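Local coordinates for protein N-terminal acetyltransferase B complex subunit NAT3 (Candida albicans, PDB 5K04) that probably transfers the acetyl group of acetyl-CoA to protein N-termini as the GNAT-fold catalytic subunit of the NatB complex, at residues Pro17-Pro22 with Ser30-Tyr35; Leu42-Val47 with Cys94-Asn99; Ser46-Thr49 with Ala54-Tyr57; Leu107-Phe112 with Leu127-Phe132. All coordinates share one frame; numbering follows the deposited sequence.

Contact 1 (Pro17-Pro22 with Ser30-Tyr35); sequences PVNLDP and SFYSQY
N19 and Y32 carry this contact by themselves, their side chains reaching for each other from opposite directions across backbones whose CA atoms stay 13.0 Å apart. Each side chain leaves with CG opposite its own carbonyl carbon (chi1 -81° in N19, -70° in Y32), and N19 ND2 lies 3.4 Å from Y32 OH. N19 ND2 sits obliquely off the Y32 ring, over neither face nor edge, while the amide and ring planes are only 21° apart. Both groups have hydrogen-bond partners nearby: N19 OD1 pairs with Y57 OH, N19 ND2 with N26 OD1, and Y32 OH with the backbone N of F27. The two polar ends therefore sit in a small buried network that ties the 16-19 and 29-38 helices, and the loop between them, to strand 53-65. In the GNAT fold these are the early helices that pack on one face of the central sheet, and here the N19 side chain lies about 8 Å from bound coenzyme A. Apolar packing comes from outside the pair: the Y32 ring lies against M59 and F43 of the sheet. Within the backbone, D21 N bonds to V18 O at 3.2 Å, closing a turn that contains N19 and L20.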
loop_
_atom_site.group_PDB
_atom_site.type_symbol
_atom_site.label_atom_id
_atom_site.label_comp_id
_atom_site.label_asym_id
_atom_site.label_seq_id
_atom_site.Cartn_x
_atom_site.Cartn_y
_atom_site.Cartn_z
ATOM N N PRO B 17 7.937 -1.250 -8.083
ATOM C CA PRO B 17 8.973 -1.494 -9.104
ATOM C C PRO B 17 8.910 -0.500 -10.253
ATOM O O PRO B 17 9.944 -0.112 -10.815
ATOM C CB PRO B 17 8.666 -2.922 -9.579
ATOM C CG PRO B 17 7.988 -3.556 -8.432
ATOM C CD PRO B 17 7.167 -2.480 -7.787
ATOM N N VAL B 18 7.706 -0.048 -10.587
ATOM C CA VAL B 18 7.534 0.971 -11.609
ATOM C C VAL B 18 7.670 2.373 -11.014
ATOM O O VAL B 18 8.421 3.209 -11.530
ATOM C CB VAL B 18 6.172 0.771 -12.296
ATOM C CG1 VAL B 18 5.866 1.933 -13.223
ATOM C CG2 VAL B 18 6.168 -0.537 -13.071
ATOM N N ASN B 19 6.961 2.653 -9.923
ATOM C CA ASN B 19 6.849 4.023 -9.422
ATOM C C ASN B 19 8.012 4.450 -8.533
ATOM O O ASN B 19 8.004 5.587 -8.044
ATOM C CB ASN B 19 5.523 4.193 -8.684
ATOM C CG ASN B 19 4.349 4.438 -9.644
ATOM O OD1 ASN B 19 4.463 4.223 -10.856
ATOM N ND2 ASN B 19 3.222 4.896 -9.098
ATOM N N LEU B 20 9.008 3.585 -8.324
ATOM C CA LEU B 20 10.256 4.008 -7.704
ATOM C C LEU B 20 11.264 4.500 -8.729
ATOM O O LEU B 20 12.327 4.998 -8.337
ATOM C CB LEU B 20 10.877 2.870 -6.884
ATOM C CG LEU B 20 10.210 2.562 -5.541
ATOM C CD1 LEU B 20 10.779 1.282 -4.875
ATOM C CD2 LEU B 20 10.359 3.751 -4.615
ATOM N N ASP B 21 10.950 4.353 -10.017
ATOM C CA ASP B 21 11.728 4.973 -11.080
ATOM C C ASP B 21 11.809 6.477 -10.840
ATOM O O ASP B 21 10.799 7.097 -10.473
ATOM C CB ASP B 21 11.082 4.686 -12.441
ATOM C CG ASP B 21 11.677 5.511 -13.568
ATOM O OD1 ASP B 21 11.250 6.664 -13.757
ATOM O OD2 ASP B 21 12.587 5.002 -14.251
ATOM N N PRO B 22 12.971 7.097 -11.073
ATOM C CA PRO B 22 13.178 8.500 -10.682
ATOM C C PRO B 22 12.490 9.523 -11.572
ATOM O O PRO B 22 12.577 10.721 -11.279
ATOM C CB PRO B 22 14.702 8.646 -10.764
ATOM C CG PRO B 22 15.097 7.698 -11.881
ATOM C CD PRO B 22 14.157 6.517 -11.735
ATOM N N SER B 30 -6.188 10.827 -4.741
ATOM C CA SER B 30 -7.304 11.503 -5.395
ATOM C C SER B 30 -7.089 11.644 -6.898
ATOM O O SER B 30 -8.053 11.633 -7.669
ATOM C CB SER B 30 -7.510 12.876 -4.769
ATOM O OG SER B 30 -6.370 13.691 -4.999
ATOM N N PHE B 31 -5.841 11.791 -7.323
ATOM C CA PHE B 31 -5.539 11.963 -8.738
ATOM C C PHE B 31 -5.750 10.655 -9.507
ATOM O O PHE B 31 -6.411 10.632 -10.551
ATOM C CB PHE B 31 -4.099 12.471 -8.861
ATOM C CG PHE B 31 -3.699 12.887 -10.240
ATOM C CD1 PHE B 31 -4.155 14.088 -10.775
ATOM C CD2 PHE B 31 -2.817 12.110 -10.987
ATOM C CE1 PHE B 31 -3.766 14.497 -12.053
ATOM C CE2 PHE B 31 -2.416 12.513 -12.266
ATOM C CZ PHE B 31 -2.892 13.710 -12.800
ATOM N N TYR B 32 -5.186 9.557 -8.998
ATOM C CA TYR B 32 -5.440 8.238 -9.574
ATOM C C TYR B 32 -6.923 7.924 -9.623
ATOM O O TYR B 32 -7.438 7.461 -10.646
ATOM C CB TYR B 32 -4.731 7.170 -8.758
ATOM C CG TYR B 32 -3.252 7.216 -8.902
ATOM C CD1 TYR B 32 -2.656 7.017 -10.145
ATOM C CD2 TYR B 32 -2.441 7.466 -7.796
ATOM C CE1 TYR B 32 -1.289 7.054 -10.279
ATOM C CE2 TYR B 32 -1.088 7.507 -7.916
ATOM C CZ TYR B 32 -0.505 7.296 -9.146
ATOM O OH TYR B 32 0.863 7.337 -9.226
ATOM N N SER B 33 -7.614 8.124 -8.501
ATOM C CA SER B 33 -9.025 7.762 -8.424
ATOM C C SER B 33 -9.875 8.635 -9.346
ATOM O O SER B 33 -10.893 8.173 -9.876
ATOM C CB SER B 33 -9.509 7.876 -6.978
ATOM O OG SER B 33 -9.555 9.243 -6.606
ATOM N N GLN B 34 -9.472 9.893 -9.534
ATOM C CA GLN B 34 -10.159 10.789 -10.462
ATOM C C GLN B 34 -10.118 10.254 -11.887
ATOM O O GLN B 34 -11.118 10.310 -12.609
ATOM C CB GLN B 34 -9.526 12.192 -10.412
ATOM C CG GLN B 34 -10.126 13.174 -11.422
ATOM C CD GLN B 34 -9.304 14.461 -11.632
ATOM O OE1 GLN B 34 -8.081 14.491 -11.465
ATOM N NE2 GLN B 34 -9.994 15.527 -12.012
ATOM N N TYR B 35 -8.954 9.766 -12.325
ATOM C CA TYR B 35 -8.866 9.187 -13.660
ATOM C C TYR B 35 -9.713 7.930 -13.771
ATOM O O TYR B 35 -10.374 7.710 -14.792
ATOM C CB TYR B 35 -7.406 8.909 -14.005
ATOM C CG TYR B 35 -6.725 10.150 -14.538
ATOM C CD1 TYR B 35 -6.565 11.276 -13.734
ATOM C CD2 TYR B 35 -6.260 10.206 -15.841
ATOM C CE1 TYR B 35 -5.948 12.427 -14.218
ATOM C CE2 TYR B 35 -5.646 11.343 -16.336
ATOM C CZ TYR B 35 -5.494 12.445 -15.522
ATOM O OH TYR B 35 -4.904 13.569 -16.016
#

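Contact 2 (Leu42-Val47 with Cys94-Asn99); sequences LFYKSV and CLELEN
Y44 stands on the extended strand that begins at F43, with phi/psi of -136°/162°, and its CB points to the segment 94-99, where E96 and L97 receive the ring. That segment starts in helix 89-96 and runs on past it. E98 N to L95 O and N99 N to E96 O, both 3.0 Å, link residues three apart, and 97-99 keep helical backbone angles without the regular bonds; L97 N to C94 O is weak. The arrangement is a helix packed on the face of the GNAT sheet opposite the 29-38 helix, since Y44 faces this helix while the neighbouring F43 points away and packs on Y32 and Y35. The Y44 ring enters with E96 CG 3.8 Å from its CZ, obliquely placed, and with L97 CD2 at the ring edge near its plane, 4.0 Å from CE2. Its hydroxyl presses close on L97, OH to CG being 3.2 Å, but the bond it makes is to the carbonyl O of L93, one turn back. E96 has its CG opposite the backbone N (chi1 166°) and bends at chi2, which brings CG against the CZ end of the ring, the two side chains crossing at an angle and the carboxylate plane nearly perpendicular to the ring. N99 ND2 donates to E96 OE2 from above the carboxylate plane.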
loop_
_atom_site.group_PDB
_atom_site.type_symbol
_atom_site.label_atom_id
_atom_site.label_comp_id
_atom_site.label_asym_id
_atom_site.label_seq_id
_atom_site.Cartn_x
_atom_site.Cartn_y
_atom_site.Cartn_z
ATOM N N LEU B 42 -9.324 4.613 -19.897
ATOM C CA LEU B 42 -8.069 5.211 -20.334
ATOM C C LEU B 42 -6.991 5.068 -19.271
ATOM O O LEU B 42 -5.968 5.758 -19.309
ATOM C CB LEU B 42 -8.281 6.682 -20.710
ATOM C CG LEU B 42 -9.443 6.995 -21.685
ATOM C CD1 LEU B 42 -9.323 8.395 -22.287
ATOM C CD2 LEU B 42 -9.556 5.970 -22.800
ATOM N N PHE B 43 -7.212 4.170 -18.324
ATOM C CA PHE B 43 -6.272 3.879 -17.249
ATOM C C PHE B 43 -6.167 2.354 -17.238
ATOM O O PHE B 43 -6.995 1.641 -16.650
ATOM C CB PHE B 43 -6.749 4.469 -15.915
ATOM C CG PHE B 43 -5.674 4.549 -14.847
ATOM C CD1 PHE B 43 -4.451 3.907 -15.006
ATOM C CD2 PHE B 43 -5.908 5.260 -13.669
ATOM C CE1 PHE B 43 -3.479 3.971 -14.024
ATOM C CE2 PHE B 43 -4.937 5.338 -12.677
ATOM C CZ PHE B 43 -3.714 4.691 -12.861
ATOM N N TYR B 44 -5.158 1.857 -17.936
ATOM C CA TYR B 44 -4.940 0.430 -18.070
ATOM C C TYR B 44 -3.462 0.136 -17.880
ATOM O O TYR B 44 -2.597 1.013 -17.988
ATOM C CB TYR B 44 -5.419 -0.107 -19.430
ATOM C CG TYR B 44 -4.952 0.714 -20.605
ATOM C CD1 TYR B 44 -3.735 0.453 -21.231
ATOM C CD2 TYR B 44 -5.725 1.751 -21.096
ATOM C CE1 TYR B 44 -3.310 1.214 -22.338
ATOM C CE2 TYR B 44 -5.308 2.525 -22.190
ATOM C CZ TYR B 44 -4.106 2.253 -22.800
ATOM O OH TYR B 44 -3.698 3.030 -23.858
ATOM N N LYS B 45 -3.194 -1.131 -17.606
ATOM C CA LYS B 45 -1.876 -1.591 -17.242
ATOM C C LYS B 45 -1.463 -2.728 -18.162
ATOM O O LYS B 45 -2.297 -3.472 -18.699
ATOM C CB LYS B 45 -1.834 -2.063 -15.782
ATOM C CG LYS B 45 -2.788 -3.230 -15.475
ATOM C CD LYS B 45 -2.519 -3.814 -14.089
ATOM C CE LYS B 45 -3.449 -4.972 -13.757
ATOM N NZ LYS B 45 -3.194 -5.415 -12.344
ATOM N N SER B 46 -0.156 -2.833 -18.352
ATOM C CA SER B 46 0.430 -3.992 -18.992
ATOM C C SER B 46 0.832 -4.976 -17.910
ATOM O O SER B 46 1.151 -4.591 -16.782
ATOM C CB SER B 46 1.639 -3.610 -19.854
ATOM O OG SER B 46 2.645 -2.936 -19.100
ATOM N N VAL B 47 0.821 -6.255 -18.278
ATOM C CA VAL B 47 0.988 -7.369 -17.354
ATOM C C VAL B 47 1.746 -8.466 -18.091
ATOM O O VAL B 47 1.587 -8.640 -19.302
ATOM C CB VAL B 47 -0.408 -7.798 -16.836
ATOM C CG1 VAL B 47 -0.505 -9.248 -16.610
ATOM C CG2 VAL B 47 -0.806 -6.989 -15.576
ATOM N N CYS B 94 0.756 3.433 -25.690
ATOM C CA CYS B 94 0.301 4.649 -26.358
ATOM C C CYS B 94 -0.580 4.320 -27.570
ATOM O O CYS B 94 -1.615 4.964 -27.791
ATOM C CB CYS B 94 1.517 5.515 -26.750
ATOM S SG CYS B 94 2.533 6.131 -25.424
ATOM N N LEU B 95 -0.213 3.283 -28.335
ATOM C CA LEU B 95 -0.975 2.912 -29.528
ATOM C C LEU B 95 -2.337 2.287 -29.195
ATOM O O LEU B 95 -3.288 2.433 -29.967
ATOM C CB LEU B 95 -0.145 1.960 -30.374
ATOM C CG LEU B 95 0.972 2.583 -31.204
ATOM C CD1 LEU B 95 1.633 1.504 -32.064
ATOM C CD2 LEU B 95 0.428 3.712 -32.078
ATOM N N GLU B 96 -2.450 1.602 -28.054
ATOM C CA GLU B 96 -3.722 1.013 -27.630
ATOM C C GLU B 96 -4.818 2.067 -27.425
ATOM O O GLU B 96 -6.007 1.755 -27.553
ATOM C CB GLU B 96 -3.498 0.212 -26.339
ATOM C CG GLU B 96 -4.762 -0.197 -25.565
ATOM C CD GLU B 96 -5.641 -1.225 -26.279
ATOM O OE1 GLU B 96 -6.768 -1.470 -25.788
ATOM O OE2 GLU B 96 -5.216 -1.795 -27.311
ATOM N N LEU B 97 -4.442 3.307 -27.081
ATOM C CA LEU B 97 -5.422 4.388 -26.981
ATOM C C LEU B 97 -6.226 4.523 -28.269
ATOM O O LEU B 97 -7.445 4.724 -28.235
ATOM C CB LEU B 97 -4.714 5.705 -26.668
ATOM C CG LEU B 97 -4.159 5.848 -25.256
ATOM C CD1 LEU B 97 -3.246 7.058 -25.162
ATOM C CD2 LEU B 97 -5.299 5.979 -24.283
ATOM N N GLU B 98 -5.557 4.395 -29.416
ATOM C CA GLU B 98 -6.186 4.597 -30.710
ATOM C C GLU B 98 -7.206 3.512 -31.034
ATOM O O GLU B 98 -7.979 3.681 -31.982
ATOM C CB GLU B 98 -5.086 4.687 -31.781
ATOM C CG GLU B 98 -4.051 5.792 -31.478
ATOM C CD GLU B 98 -2.862 5.811 -32.448
ATOM O OE1 GLU B 98 -2.991 5.292 -33.581
ATOM O OE2 GLU B 98 -1.795 6.347 -32.073
ATOM N N ASN B 99 -7.222 2.408 -30.265
ATOM C CA ASN B 99 -8.220 1.345 -30.378
ATOM C C ASN B 99 -9.494 1.607 -29.583
ATOM O O ASN B 99 -10.521 0.971 -29.857
ATOM C CB ASN B 99 -7.629 0.017 -29.896
ATOM C CG ASN B 99 -6.521 -0.492 -30.802
ATOM O OD1 ASN B 99 -6.397 -0.064 -31.960
ATOM N ND2 ASN B 99 -5.717 -1.423 -30.284
#

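Contact 3 (Ser46-Thr49 with Ala54-Tyr57); sequences SVET and ASGY
S46 meets S55 and G56 through every side-chain atom it has. Its CB lies 3.2 Å from S55 OG, and with chi1 at 57° the hydroxyl is placed between the backbone N and the carbonyl carbon, directed at the neighbouring strand. S46 OG then approaches S55 OG at 2.6 Å, a short hydrogen bond in which the proton's position is not settled, because the carbonyl O of G56 offers a weak alternative. From S55 the chain of polar contacts runs on: S55 OG donates to E48 OE1 at 2.8 Å, using the anti lone pair of the carboxylate. E48 comes round to it by a bend at chi2, which also lays its CG 3.5 Å from S55 CB. These groups sit in the antiparallel hairpin of strands 43-48 and 53-65, whose short axes run at 165° and approach to 4.4 Å. S46 and G56 form a hydrogen-bonded pair, V47 and A54 a non-hydrogen-bonded one, and the shift of one residue between them is a beta bulge at S55. The bulge shows in the backbone bonds: S46 N gives to G56 O, and S55 N to S46 O at 2.9 Å, while A54 CA makes a CH...O contact with the same S46 O. The other carboxylate oxygen, E48 OE2, forms a salt bridge with R277 of the partner subunit, linking the hairpin end to the complex.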
loop_
_atom_site.group_PDB
_atom_site.type_symbol
_atom_site.label_atom_id
_atom_site.label_comp_id
_atom_site.label_asym_id
_atom_site.label_seq_id
_atom_site.Cartn_x
_atom_site.Cartn_y
_atom_site.Cartn_z
ATOM N N SER B 46 -0.156 -2.833 -18.352
ATOM C CA SER B 46 0.430 -3.992 -18.992
ATOM C C SER B 46 0.832 -4.976 -17.910
ATOM O O SER B 46 1.151 -4.591 -16.782
ATOM C CB SER B 46 1.639 -3.610 -19.854
ATOM O OG SER B 46 2.645 -2.936 -19.100
ATOM N N VAL B 47 0.821 -6.255 -18.278
ATOM C CA VAL B 47 0.988 -7.369 -17.354
ATOM C C VAL B 47 1.746 -8.466 -18.091
ATOM O O VAL B 47 1.587 -8.640 -19.302
ATOM C CB VAL B 47 -0.408 -7.798 -16.836
ATOM C CG1 VAL B 47 -0.505 -9.248 -16.610
ATOM C CG2 VAL B 47 -0.806 -6.989 -15.576
ATOM N N GLU B 48 2.596 -9.183 -17.364
ATOM C CA GLU B 48 3.490 -10.153 -17.974
ATOM C C GLU B 48 3.355 -11.529 -17.332
ATOM O O GLU B 48 3.102 -11.666 -16.133
ATOM C CB GLU B 48 4.969 -9.721 -17.880
ATOM C CG GLU B 48 5.268 -8.347 -18.399
ATOM C CD GLU B 48 4.959 -8.184 -19.881
ATOM O OE1 GLU B 48 4.620 -7.045 -20.281
ATOM O OE2 GLU B 48 5.078 -9.174 -20.632
ATOM N N THR B 49 3.541 -12.539 -18.165
ATOM C CA THR B 49 3.842 -13.880 -17.698
ATOM C C THR B 49 5.207 -14.295 -17.166
ATOM O O THR B 49 6.235 -13.915 -17.740
ATOM C CB THR B 49 4.107 -14.782 -18.892
ATOM O OG1 THR B 49 5.163 -14.200 -19.676
ATOM C CG2 THR B 49 2.866 -14.875 -19.735
ATOM N N ALA B 54 2.478 -6.052 -12.905
ATOM C CA ALA B 54 2.338 -4.899 -13.777
ATOM C C ALA B 54 3.705 -4.503 -14.325
ATOM O O ALA B 54 4.636 -4.224 -13.561
ATOM C CB ALA B 54 1.692 -3.734 -13.028
ATOM N N SER B 55 3.826 -4.506 -15.650
ATOM C CA SER B 55 5.035 -4.087 -16.337
ATOM C C SER B 55 4.990 -2.621 -16.763
ATOM O O SER B 55 6.030 -2.068 -17.143
ATOM C CB SER B 55 5.253 -4.979 -17.561
ATOM O OG SER B 55 4.072 -5.034 -18.339
ATOM N N GLY B 56 3.817 -1.992 -16.706
ATOM C CA GLY B 56 3.664 -0.589 -17.041
ATOM C C GLY B 56 2.202 -0.202 -16.998
ATOM O O GLY B 56 1.319 -1.042 -16.812
ATOM N N TYR B 57 1.953 1.097 -17.175
ATOM C CA TYR B 57 0.577 1.564 -17.244
ATOM C C TYR B 57 0.488 2.850 -18.053
ATOM O O TYR B 57 1.484 3.537 -18.295
ATOM C CB TYR B 57 -0.050 1.766 -15.849
ATOM C CG TYR B 57 0.682 2.719 -14.905
ATOM C CD1 TYR B 57 0.448 4.089 -14.929
ATOM C CD2 TYR B 57 1.573 2.223 -13.958
ATOM C CE1 TYR B 57 1.109 4.946 -14.050
ATOM C CE2 TYR B 57 2.234 3.049 -13.086
ATOM C CZ TYR B 57 2.003 4.411 -13.124
ATOM O OH TYR B 57 2.682 5.209 -12.233
#

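Contact 4 (Leu107-Phe112 with Leu127-Phe132); sequences LFIDLF and LGYSVF
Y129 and L111 are brought together by unlike first torsions: Y129 has its CG beside the backbone N, opposite the carbonyl carbon (chi1 -67°), whereas L111 places CG between the backbone N and the carbonyl carbon (chi1 57°). Both residues, with I109, belong to the C-terminal half of the GNAT fold, where strand 108-114 is followed by helix 118-126 and then by strand 130-135. Strand 156-162 lies between the two strands in the sheet, and the contact therefore spans it through side chains. The chain leaves the helix through a Schellman motif at G128, which has positive phi, and the next residue, Y129, has its CB directed at strand 108-114. L111 CD2 sits over one face of the tyrosine ring, a CH-pi contact with CD2 3.8 Å from the ring centroid and 28° off the normal. I109 meets the hydroxyl end of the ring, with CB 3.9 Å from Y129 CE2, and its branch meets the phenol oxygen instead of the ring face. The ring is also packed by K161 of the intervening strand and by I75 of strand 70-80. L111 touches Y124, a residue that binds coenzyme A, and lies about 4 Å from a bound MES molecule, probably from the crystallisation liquor, consistent with the patch lying beside the coenzyme A pocket. Both the I109 and L111 side chains are buried. The phenol end is bounded by I109, with CG2 3.4 Å from Y129 OH.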
loop_
_atom_site.group_PDB
_atom_site.type_symbol
_atom_site.label_atom_id
_atom_site.label_comp_id
_atom_site.label_asym_id
_atom_site.label_seq_id
_atom_site.Cartn_x
_atom_site.Cartn_y
_atom_site.Cartn_z
ATOM N N LEU B 107 -10.535 14.212 -31.692
ATOM C CA LEU B 107 -9.915 14.714 -32.905
ATOM C C LEU B 107 -8.438 14.350 -32.986
ATOM O O LEU B 107 -7.934 14.020 -34.069
ATOM C CB LEU B 107 -10.080 16.232 -32.983
ATOM C CG LEU B 107 -11.437 16.871 -33.293
ATOM C CD1 LEU B 107 -11.222 18.351 -33.546
ATOM C CD2 LEU B 107 -12.130 16.215 -34.496
ATOM N N PHE B 108 -7.734 14.423 -31.858
ATOM C CA PHE B 108 -6.312 14.121 -31.811
ATOM C C PHE B 108 -5.956 13.657 -30.413
ATOM O O PHE B 108 -6.752 13.765 -29.478
ATOM C CB PHE B 108 -5.465 15.335 -32.209
ATOM C CG PHE B 108 -5.664 16.535 -31.328
ATOM C CD1 PHE B 108 -4.913 16.695 -30.171
ATOM C CD2 PHE B 108 -6.599 17.509 -31.662
ATOM C CE1 PHE B 108 -5.095 17.801 -29.351
ATOM C CE2 PHE B 108 -6.786 18.624 -30.848
ATOM C CZ PHE B 108 -6.029 18.769 -29.690
ATOM N N ILE B 109 -4.735 13.136 -30.289
ATOM C CA ILE B 109 -4.115 12.844 -29.003
ATOM C C ILE B 109 -2.952 13.811 -28.826
ATOM O O ILE B 109 -2.153 14.009 -29.750
ATOM C CB ILE B 109 -3.642 11.383 -28.910
ATOM C CG1 ILE B 109 -4.733 10.425 -29.415
ATOM C CG2 ILE B 109 -3.263 11.041 -27.466
ATOM C CD1 ILE B 109 -4.341 8.938 -29.358
ATOM N N ASP B 110 -2.882 14.445 -27.660
ATOM C CA ASP B 110 -1.762 15.307 -27.326
ATOM C C ASP B 110 -1.116 14.836 -26.022
ATOM O O ASP B 110 -1.608 13.924 -25.342
ATOM C CB ASP B 110 -2.201 16.778 -27.243
ATOM C CG ASP B 110 -2.782 17.154 -25.895
ATOM O OD1 ASP B 110 -3.481 16.321 -25.281
ATOM O OD2 ASP B 110 -2.532 18.289 -25.442
ATOM N N LEU B 111 -0.011 15.494 -25.678
ATOM C CA LEU B 111 0.833 15.130 -24.554
ATOM C C LEU B 111 1.871 16.222 -24.384
ATOM O O LEU B 111 2.154 16.989 -25.309
ATOM C CB LEU B 111 1.530 13.786 -24.775
ATOM C CG LEU B 111 2.373 13.786 -26.054
ATOM C CD1 LEU B 111 3.852 14.129 -25.804
ATOM C CD2 LEU B 111 2.253 12.484 -26.785
ATOM N N PHE B 112 2.468 16.246 -23.205
ATOM C CA PHE B 112 3.540 17.173 -22.888
ATOM C C PHE B 112 4.821 16.388 -22.698
ATOM O O PHE B 112 4.845 15.412 -21.946
ATOM C CB PHE B 112 3.236 17.971 -21.622
ATOM C CG PHE B 112 2.025 18.866 -21.736
ATOM C CD1 PHE B 112 1.858 19.714 -22.819
ATOM C CD2 PHE B 112 1.068 18.870 -20.744
ATOM C CE1 PHE B 112 0.766 20.538 -22.916
ATOM C CE2 PHE B 112 -0.036 19.698 -20.828
ATOM C CZ PHE B 112 -0.187 20.533 -21.925
ATOM N N LEU B 127 5.840 7.316 -33.138
ATOM C CA LEU B 127 4.437 6.925 -33.079
ATOM C C LEU B 127 3.529 7.796 -33.941
ATOM O O LEU B 127 2.317 7.563 -33.959
ATOM C CB LEU B 127 3.947 6.972 -31.636
ATOM C CG LEU B 127 4.601 5.951 -30.704
ATOM C CD1 LEU B 127 4.017 6.055 -29.299
ATOM C CD2 LEU B 127 4.438 4.536 -31.254
ATOM N N GLY B 128 4.076 8.789 -34.645
ATOM C CA GLY B 128 3.289 9.684 -35.469
ATOM C C GLY B 128 2.982 11.040 -34.858
ATOM O O GLY B 128 2.326 11.857 -35.520
ATOM N N TYR B 129 3.413 11.306 -33.622
ATOM C CA TYR B 129 3.183 12.611 -33.022
ATOM C C TYR B 129 4.174 13.614 -33.589
ATOM O O TYR B 129 5.287 13.255 -33.978
ATOM C CB TYR B 129 3.326 12.552 -31.499
ATOM C CG TYR B 129 2.254 11.740 -30.812
ATOM C CD1 TYR B 129 2.291 10.353 -30.841
ATOM C CD2 TYR B 129 1.209 12.360 -30.126
ATOM C CE1 TYR B 129 1.313 9.600 -30.223
ATOM C CE2 TYR B 129 0.224 11.615 -29.497
ATOM C CZ TYR B 129 0.285 10.230 -29.549
ATOM O OH TYR B 129 -0.681 9.457 -28.963
ATOM N N SER B 130 3.763 14.885 -33.626
ATOM C CA SER B 130 4.658 15.973 -34.015
ATOM C C SER B 130 4.508 17.136 -33.043
ATOM O O SER B 130 3.440 17.352 -32.463
ATOM C CB SER B 130 4.408 16.455 -35.471
ATOM O OG SER B 130 3.029 16.645 -35.726
ATOM N N VAL B 131 5.604 17.871 -32.857
ATOM C CA VAL B 131 5.589 19.021 -31.962
ATOM C C VAL B 131 4.645 20.073 -32.514
ATOM O O VAL B 131 4.832 20.573 -33.630
ATOM C CB VAL B 131 6.992 19.604 -31.781
ATOM C CG1 VAL B 131 6.875 21.010 -31.235
ATOM C CG2 VAL B 131 7.850 18.728 -30.850
ATOM N N PHE B 132 3.640 20.430 -31.719
ATOM C CA PHE B 132 2.645 21.436 -32.068
ATOM C C PHE B 132 2.984 22.816 -31.512
ATOM O O PHE B 132 2.846 23.816 -32.221
ATOM C CB PHE B 132 1.260 20.984 -31.569
ATOM C CG PHE B 132 0.139 21.951 -31.873
ATOM C CD1 PHE B 132 -0.389 22.046 -33.162
ATOM C CD2 PHE B 132 -0.415 22.734 -30.863
ATOM C CE1 PHE B 132 -1.424 22.917 -33.444
ATOM C CE2 PHE B 132 -1.455 23.618 -31.138
ATOM C CZ PHE B 132 -1.960 23.712 -32.431
#

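Overall arrangement
All four contacts are buried and belong to one GNAT domain, but their chemistry follows their place. Contacts 2 and 3 share strand 43-48: contact 3 is the polar hairpin pairing beside the partner subunit, and contact 2 the mostly apolar seating of a helix on the sheet. Contact 1 lies across that sheet from contact 2, and the two meet where F43 packs on Y32; contact 1 also joins contact 3 through Y57. Contact 4, apolar and at the other end of the sheet, has its centre 24 Å from that of contact 3, and it touches contact 2 where L127 packs on C94.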